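Local coordinates for protein tryptophan halogenase (Shewanella frigidimarina, PDB 2PYX) that is probably a flavin-dependent (FAD) monooxygenase-type enzyme of the tryptophan halogenase family, expected to halogenate an indole-like substrate, at residues A[330-342]-A[350-362]. Sequence-based numbering, arbitrary orientation. Where two conformers were deposited one is given.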
ATOM      1  N   ARG A 330       4.657 -21.089  -1.656  1.00 16.52           N
ATOM      2  CA  ARG A 330       3.802 -20.981  -2.845  1.00 17.11           C
ATOM      3  C   ARG A 330       4.423 -20.011  -3.825  1.00 17.52           C
ATOM      4  O   ARG A 330       4.789 -18.889  -3.417  1.00 16.67           O
ATOM      5  CB  ARG A 330       2.419 -20.448  -2.483  1.00 20.78           C
ATOM      6  N   GLN A 331       4.523 -20.407  -5.100  1.00 16.42           N
ATOM      7  CA  GLN A 331       5.179 -19.566  -6.134  1.00 19.61           C
ATOM      8  C   GLN A 331       4.163 -18.870  -7.007  1.00 22.57           C
ATOM      9  O   GLN A 331       3.211 -19.494  -7.487  1.00 23.92           O
ATOM     10  CB  GLN A 331       6.138 -20.352  -7.042  1.00 23.13           C
ATOM     11  CG  GLN A 331       7.124 -19.443  -7.815  1.00 24.90           C
ATOM     12  CD  GLN A 331       8.098 -20.217  -8.657  1.00 26.12           C
ATOM     13  OE1 GLN A 331       8.922 -20.956  -8.124  1.00 27.88           O
ATOM     14  NE2 GLN A 331       8.020 -20.051 -10.002  1.00 24.44           N
ATOM     15  N   LEU A 332       4.377 -17.566  -7.220  1.00 20.18           N
ATOM     16  CA  LEU A 332       3.543 -16.755  -8.123  1.00 21.32           C
ATOM     17  C   LEU A 332       4.438 -16.109  -9.135  1.00 20.09           C
ATOM     18  O   LEU A 332       5.559 -15.722  -8.808  1.00 20.17           O
ATOM     19  CB  LEU A 332       2.770 -15.653  -7.385  1.00 22.75           C
ATOM     20  N   ALA A 333       3.954 -16.043 -10.368  1.00 22.77           N
ATOM     21  CA  ALA A 333       4.667 -15.376 -11.458  1.00 23.28           C
ATOM     22  C   ALA A 333       3.787 -14.288 -12.014  1.00 24.12           C
ATOM     23  O   ALA A 333       2.586 -14.492 -12.175  1.00 26.41           O
ATOM     24  CB  ALA A 333       4.998 -16.385 -12.557  1.00 24.69           C
ATOM     25  N   ILE A 334       4.360 -13.119 -12.279  1.00 22.34           N
ATOM     26  CA  ILE A 334       3.593 -11.988 -12.808  1.00 21.20           C
ATOM     27  C   ILE A 334       4.352 -11.263 -13.926  1.00 21.53           C
ATOM     28  O   ILE A 334       5.570 -11.473 -14.151  1.00 19.30           O
ATOM     29  CB  ILE A 334       3.279 -10.939 -11.708  1.00 24.09           C
ATOM     30  CG1 ILE A 334       4.561 -10.344 -11.171  1.00 24.62           C
ATOM     31  CG2 ILE A 334       2.538 -11.594 -10.547  1.00 31.18           C
ATOM     32  CD1 ILE A 334       4.348  -9.072 -10.308  1.00 24.45           C
ATOM     33  N   ASN A 335       3.607 -10.421 -14.636  1.00 21.51           N
ATOM     34  CA  ASN A 335       4.195  -9.361 -15.445  1.00 14.94           C
ATOM     35  C   ASN A 335       3.819  -8.061 -14.668  1.00 15.47           C
ATOM     36  O   ASN A 335       2.651  -7.626 -14.728  1.00 15.70           O
ATOM     37  CB  ASN A 335       3.623  -9.366 -16.837  1.00 16.20           C
ATOM     38  CG  ASN A 335       4.228  -8.296 -17.742  1.00 17.53           C
ATOM     39  OD1 ASN A 335       5.217  -7.588 -17.374  1.00 18.43           O
ATOM     40  ND2 ASN A 335       3.625  -8.162 -18.970  1.00 15.74           N
ATOM     41  N   PRO A 336       4.756  -7.472 -13.879  1.00 13.39           N
ATOM     42  CA  PRO A 336       4.505  -6.246 -13.116  1.00  9.77           C
ATOM     43  C   PRO A 336       4.189  -5.103 -14.085  1.00  9.30           C
ATOM     44  O   PRO A 336       4.866  -4.936 -15.096  1.00 10.05           O
ATOM     45  CB  PRO A 336       5.840  -5.970 -12.416  1.00 11.06           C
ATOM     46  CG  PRO A 336       6.829  -6.605 -13.251  1.00  9.83           C
ATOM     47  CD  PRO A 336       6.171  -7.859 -13.775  1.00 11.64           C
ATOM     48  N   GLY A 337       3.161  -4.318 -13.770  1.00  8.60           N
ATOM     49  CA  GLY A 337       2.785  -3.196 -14.622  1.00 10.45           C
ATOM     50  C   GLY A 337       1.376  -2.771 -14.367  1.00  8.59           C
ATOM     51  O   GLY A 337       0.777  -3.163 -13.369  1.00  9.17           O
ATOM     52  N   TYR A 338       0.900  -1.891 -15.234  1.00  8.18           N
ATOM     53  CA  TYR A 338      -0.399  -1.293 -15.044  1.00 10.46           C
ATOM     54  C   TYR A 338      -1.077  -1.031 -16.364  1.00  7.82           C
ATOM     55  O   TYR A 338      -0.451  -0.835 -17.396  1.00 10.29           O
ATOM     56  CB  TYR A 338      -0.311  -0.038 -14.183  1.00  9.64           C
ATOM     57  CG  TYR A 338       0.542   1.057 -14.753  1.00  9.85           C
ATOM     58  CD1 TYR A 338       1.912   1.093 -14.539  1.00 11.23           C
ATOM     59  CD2 TYR A 338      -0.027   2.111 -15.455  1.00 11.99           C
ATOM     60  CE1 TYR A 338       2.699   2.105 -15.077  1.00 10.83           C
ATOM     61  CE2 TYR A 338       0.766   3.125 -15.983  1.00 12.06           C
ATOM     62  CZ  TYR A 338       2.138   3.124 -15.780  1.00 12.87           C
ATOM     63  OH  TYR A 338       2.928   4.166 -16.265  1.00 14.16           O
ATOM     64  N   ARG A 339      -2.401  -1.040 -16.294  1.00 10.57           N
ATOM     65  CA  ARG A 339      -3.186  -0.741 -17.469  1.00  9.49           C
ATOM     66  C   ARG A 339      -3.046   0.725 -17.833  1.00 11.22           C
ATOM     67  O   ARG A 339      -2.910   1.572 -16.960  1.00  9.56           O
ATOM     68  CB  ARG A 339      -4.649  -1.098 -17.225  1.00 10.44           C
ATOM     69  CG  ARG A 339      -4.911  -2.574 -17.015  1.00 10.37           C
ATOM     70  CD  ARG A 339      -4.911  -3.329 -18.326  1.00 10.91           C
ATOM     71  NE  ARG A 339      -4.780  -4.744 -18.058  1.00 12.01           N
ATOM     72  CZ  ARG A 339      -4.684  -5.689 -18.977  1.00 13.58           C
ATOM     73  NH1 ARG A 339      -4.728  -5.392 -20.250  1.00 12.41           N
ATOM     74  NH2 ARG A 339      -4.548  -6.949 -18.600  1.00 17.01           N
ATOM     75  N   ALA A 340      -3.084   1.060 -19.118  1.00 10.61           N
ATOM     76  CA  ALA A 340      -2.804   2.439 -19.513  1.00 10.97           C
ATOM     77  C   ALA A 340      -3.792   3.472 -18.906  1.00 11.52           C
ATOM     78  O   ALA A 340      -3.436   4.637 -18.718  1.00 11.76           O
ATOM     79  CB  ALA A 340      -2.804   2.529 -21.029  1.00 12.73           C
ATOM     80  N   LYS A 341      -5.036   3.032 -18.703  1.00 10.64           N
ATOM     81  CA  LYS A 341      -6.101   3.796 -18.069  1.00 10.31           C
ATOM     82  C   LYS A 341      -6.744   2.883 -17.027  1.00  9.01           C
ATOM     83  O   LYS A 341      -6.745   1.666 -17.227  1.00 10.86           O
ATOM     84  CB  LYS A 341      -7.173   4.142 -19.131  1.00 12.67           C
ATOM     85  CG  LYS A 341      -6.771   5.135 -20.172  1.00 15.61           C
ATOM     86  CD  LYS A 341      -7.609   5.074 -21.423  1.00 21.35           C
ATOM     87  CE  LYS A 341      -8.823   5.865 -21.333  1.00 27.25           C
ATOM     88  NZ  LYS A 341      -9.428   5.995 -22.717  1.00 17.83           N
ATOM     89  N   CYS A 342      -7.321   3.426 -15.965  1.00  9.13           N
ATOM     90  CA  CYS A 342      -8.188   2.633 -15.065  1.00  9.15           C
ATOM     91  C   CYS A 342      -9.678   2.745 -15.410  1.00  8.61           C
ATOM     92  O   CYS A 342     -10.456   1.943 -14.901  1.00 10.94           O
ATOM     93  CB  CYS A 342      -8.034   2.993 -13.594  1.00  8.88           C
ATOM     94  SG  CYS A 342      -8.588   4.623 -13.108  1.00 11.40           S
ATOM     95  N   ILE A 350     -10.420  -1.637 -10.326  1.00  9.13           N
ATOM     96  CA  ILE A 350      -9.925  -1.389  -8.978  1.00  8.94           C
ATOM     97  C   ILE A 350      -9.247  -2.672  -8.467  1.00  9.50           C
ATOM     98  O   ILE A 350      -9.807  -3.782  -8.594  1.00 10.18           O
ATOM     99  CB  ILE A 350     -11.048  -0.902  -8.030  1.00  8.68           C
ATOM    100  CG1 ILE A 350     -11.691   0.371  -8.610  1.00  9.43           C
ATOM    101  CG2 ILE A 350     -10.555  -0.702  -6.611  1.00  9.46           C
ATOM    102  CD1 ILE A 350     -12.727   1.072  -7.755  1.00 10.15           C
ATOM    103  N   GLY A 351      -8.054  -2.513  -7.918  1.00  9.31           N
ATOM    104  CA  GLY A 351      -7.243  -3.628  -7.513  1.00 10.04           C
ATOM    105  C   GLY A 351      -6.381  -4.135  -8.654  1.00  9.76           C
ATOM    106  O   GLY A 351      -5.956  -3.340  -9.525  1.00  9.89           O
HETATM  107  N   MSE A 352      -6.063  -5.429  -8.619  1.00  9.68           N
HETATM  108  CA  MSE A 352      -5.144  -6.042  -9.580  0.50 10.43           C
HETATM  109  C   MSE A 352      -5.653  -5.985 -11.016  1.00 10.17           C
HETATM  110  O   MSE A 352      -4.857  -6.090 -11.966  1.00 10.79           O
HETATM  111  CB  MSE A 352      -4.846  -7.477  -9.171  0.50 10.60           C
HETATM  112  CG  MSE A 352      -4.225  -7.518  -7.795  0.50  9.27           C
HETATM  113 SE   MSE A 352      -3.851  -9.310  -7.138  0.38 17.69          SE
HETATM  114  CE  MSE A 352      -2.902  -9.855  -8.464  0.50 11.10           C
ATOM    115  N   ALA A 353      -6.972  -5.818 -11.192  1.00  9.80           N
ATOM    116  CA  ALA A 353      -7.517  -5.646 -12.527  1.00  9.93           C
ATOM    117  C   ALA A 353      -6.951  -4.397 -13.202  1.00 10.27           C
ATOM    118  O   ALA A 353      -6.894  -4.334 -14.445  1.00 11.00           O
ATOM    119  CB  ALA A 353      -9.032  -5.589 -12.525  1.00  9.23           C
ATOM    120  N   ALA A 354      -6.563  -3.381 -12.409  1.00  9.31           N
ATOM    121  CA  ALA A 354      -5.905  -2.189 -12.964  1.00  8.12           C
ATOM    122  C   ALA A 354      -4.382  -2.289 -13.114  1.00  8.28           C
ATOM    123  O   ALA A 354      -3.811  -1.808 -14.071  1.00 10.76           O
ATOM    124  CB  ALA A 354      -6.231  -0.984 -12.141  1.00  8.98           C
ATOM    125  N   GLY A 355      -3.731  -2.880 -12.135  1.00 11.10           N
ATOM    126  CA  GLY A 355      -2.306  -3.081 -12.214  1.00 12.20           C
ATOM    127  C   GLY A 355      -1.796  -3.723 -10.968  1.00 13.65           C
ATOM    128  O   GLY A 355      -2.499  -3.849  -9.973  1.00 11.66           O
ATOM    129  N   PHE A 356      -0.541  -4.137 -11.027  1.00 11.89           N
ATOM    130  CA  PHE A 356       0.068  -4.785  -9.895  1.00 12.69           C
ATOM    131  C   PHE A 356       1.551  -4.881 -10.107  1.00 12.12           C
ATOM    132  O   PHE A 356       2.012  -5.288 -11.189  1.00 13.58           O
ATOM    133  CB  PHE A 356      -0.489  -6.181  -9.713  1.00 13.59           C
ATOM    134  CG  PHE A 356       0.034  -6.872  -8.485  1.00 19.20           C
ATOM    135  CD1 PHE A 356      -0.397  -6.490  -7.233  1.00 20.08           C
ATOM    136  CD2 PHE A 356       1.009  -7.839  -8.591  1.00 19.67           C
ATOM    137  CE1 PHE A 356       0.106  -7.107  -6.088  1.00 24.10           C
ATOM    138  CE2 PHE A 356       1.519  -8.466  -7.454  1.00 24.95           C
ATOM    139  CZ  PHE A 356       1.080  -8.086  -6.212  1.00 20.67           C
ATOM    140  N   ILE A 357       2.286  -4.639  -9.034  1.00 12.15           N
ATOM    141  CA  ILE A 357       3.725  -4.828  -9.017  1.00 12.03           C
ATOM    142  C   ILE A 357       4.082  -5.486  -7.684  1.00 13.10           C
ATOM    143  O   ILE A 357       3.220  -5.643  -6.813  1.00 13.37           O
ATOM    144  CB  ILE A 357       4.447  -3.481  -9.148  1.00 14.90           C
ATOM    145  CG1 ILE A 357       3.819  -2.488  -8.120  1.00 22.29           C
ATOM    146  CG2 ILE A 357       4.282  -2.929 -10.593  1.00 13.40           C
ATOM    147  CD1 ILE A 357       4.582  -1.350  -7.871  1.00 27.89           C
ATOM    148  N   GLU A 358       5.365  -5.796  -7.490  1.00  9.63           N
ATOM    149  CA  GLU A 358       5.830  -6.253  -6.180  1.00 10.69           C
ATOM    150  C   GLU A 358       5.319  -5.359  -5.043  1.00 10.56           C
ATOM    151  O   GLU A 358       5.171  -4.124  -5.212  1.00 11.02           O
ATOM    152  CB  GLU A 358       7.370  -6.233  -6.161  1.00  9.12           C
ATOM    153  CG  GLU A 358       7.964  -4.839  -6.295  1.00 11.24           C
ATOM    154  CD  GLU A 358       9.405  -4.913  -6.645  1.00  9.42           C
ATOM    155  OE1 GLU A 358       9.703  -5.257  -7.806  1.00 10.26           O
ATOM    156  OE2 GLU A 358      10.238  -4.715  -5.719  1.00 10.05           O
ATOM    157  N   PRO A 359       5.091  -5.931  -3.861  1.00 10.03           N
ATOM    158  CA  PRO A 359       4.555  -5.199  -2.712  1.00 10.89           C
ATOM    159  C   PRO A 359       5.557  -4.330  -1.962  1.00  9.05           C
ATOM    160  O   PRO A 359       5.368  -4.041  -0.773  1.00 12.98           O
ATOM    161  CB  PRO A 359       4.045  -6.329  -1.810  1.00 11.17           C
ATOM    162  CG  PRO A 359       4.924  -7.449  -2.128  1.00 11.03           C
ATOM    163  CD  PRO A 359       5.218  -7.379  -3.581  1.00 11.27           C
ATOM    164  N   LEU A 360       6.599  -3.867  -2.661  1.00  9.58           N
ATOM    165  CA  LEU A 360       7.549  -2.936  -2.088  1.00 10.25           C
ATOM    166  C   LEU A 360       6.770  -1.646  -1.890  1.00 14.45           C
ATOM    167  O   LEU A 360       6.187  -1.104  -2.831  1.00 12.76           O
ATOM    168  CB  LEU A 360       8.706  -2.690  -3.044  1.00  9.43           C
ATOM    169  CG  LEU A 360       9.876  -1.796  -2.637  1.00 10.54           C
ATOM    170  CD1 LEU A 360      10.516  -2.324  -1.403  1.00 14.50           C
ATOM    171  CD2 LEU A 360      10.912  -1.709  -3.730  1.00 11.21           C
ATOM    172  N   GLU A 361       6.782  -1.156  -0.680  1.00 12.07           N
ATOM    173  CA  GLU A 361       6.034   0.020  -0.256  1.00 10.10           C
ATOM    174  C   GLU A 361       4.513  -0.177  -0.265  1.00 11.20           C
ATOM    175  O   GLU A 361       3.776   0.824  -0.140  1.00 11.77           O
ATOM    176  CB  GLU A 361       6.433   1.291  -1.004  1.00  9.43           C
ATOM    177  CG  GLU A 361       7.879   1.676  -0.766  1.00 10.28           C
ATOM    178  CD  GLU A 361       8.146   2.250   0.612  1.00 11.20           C
ATOM    179  OE1 GLU A 361       7.177   2.507   1.366  1.00 11.84           O
ATOM    180  OE2 GLU A 361       9.329   2.440   0.932  1.00 10.57           O
ATOM    181  N   ALA A 362       4.035  -1.413  -0.403  1.00  9.12           N
ATOM    182  CA  ALA A 362       2.639  -1.742  -0.147  1.00 11.13           C
ATOM    183  C   ALA A 362       1.667  -0.827  -0.912  1.00 11.17           C
ATOM    184  O   ALA A 362       0.791  -0.177  -0.332  1.00 13.85           O
ATOM    185  CB  ALA A 362       2.367  -1.755   1.387  1.00 13.58           C
TER
HETATM  186  O   HOH W   1       0.138  -7.534 -13.104  1.00 30.64           O
HETATM  187  O   HOH W   2      -4.286  -5.450 -15.231  1.00 16.37           O
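G337 and F356 exchange two backbone hydrogen bonds, the signature of an antiparallel hydrogen-bonded pair. F356 N reaches G337 O at 2.9 Å, whereas G337 N meets F356 O from 38° above its carbonyl plane. Two residues on, R339 N donates to A354 O at 2.7 Å with an N-H...O angle of 171°, extending the ladder past the non-hydrogen-bonded pair Y338-G355. Y338 CA and G355 CA lie just 3.9 Å apart; G355, with no side chain, can rest its CA against Y338 CA and within 3.3 Å of G337 O. Water 2 accepts from R339 NE in the guanidinium plane and donates to A353 O, while R339 NH1 is hydrogen-bonded to V242 O. Packing flanks the ladder: with F356 CG anti to its own N (chi1 -176°), the ring meets I334 CD1 at F356 CD2, 4.0 Å away, the two side chains crossing at about a right angle. I357 CG2 meets P336 CB at 3.9 Å, and the I357 side chain also touches I404 and L408 of helix 383-413. Strand 244-246 completes a small three-stranded antiparallel sheet with 337-339 central; strand 355-356 then leads towards E361, a predicted tryptophan-binding residue of this halogenase family.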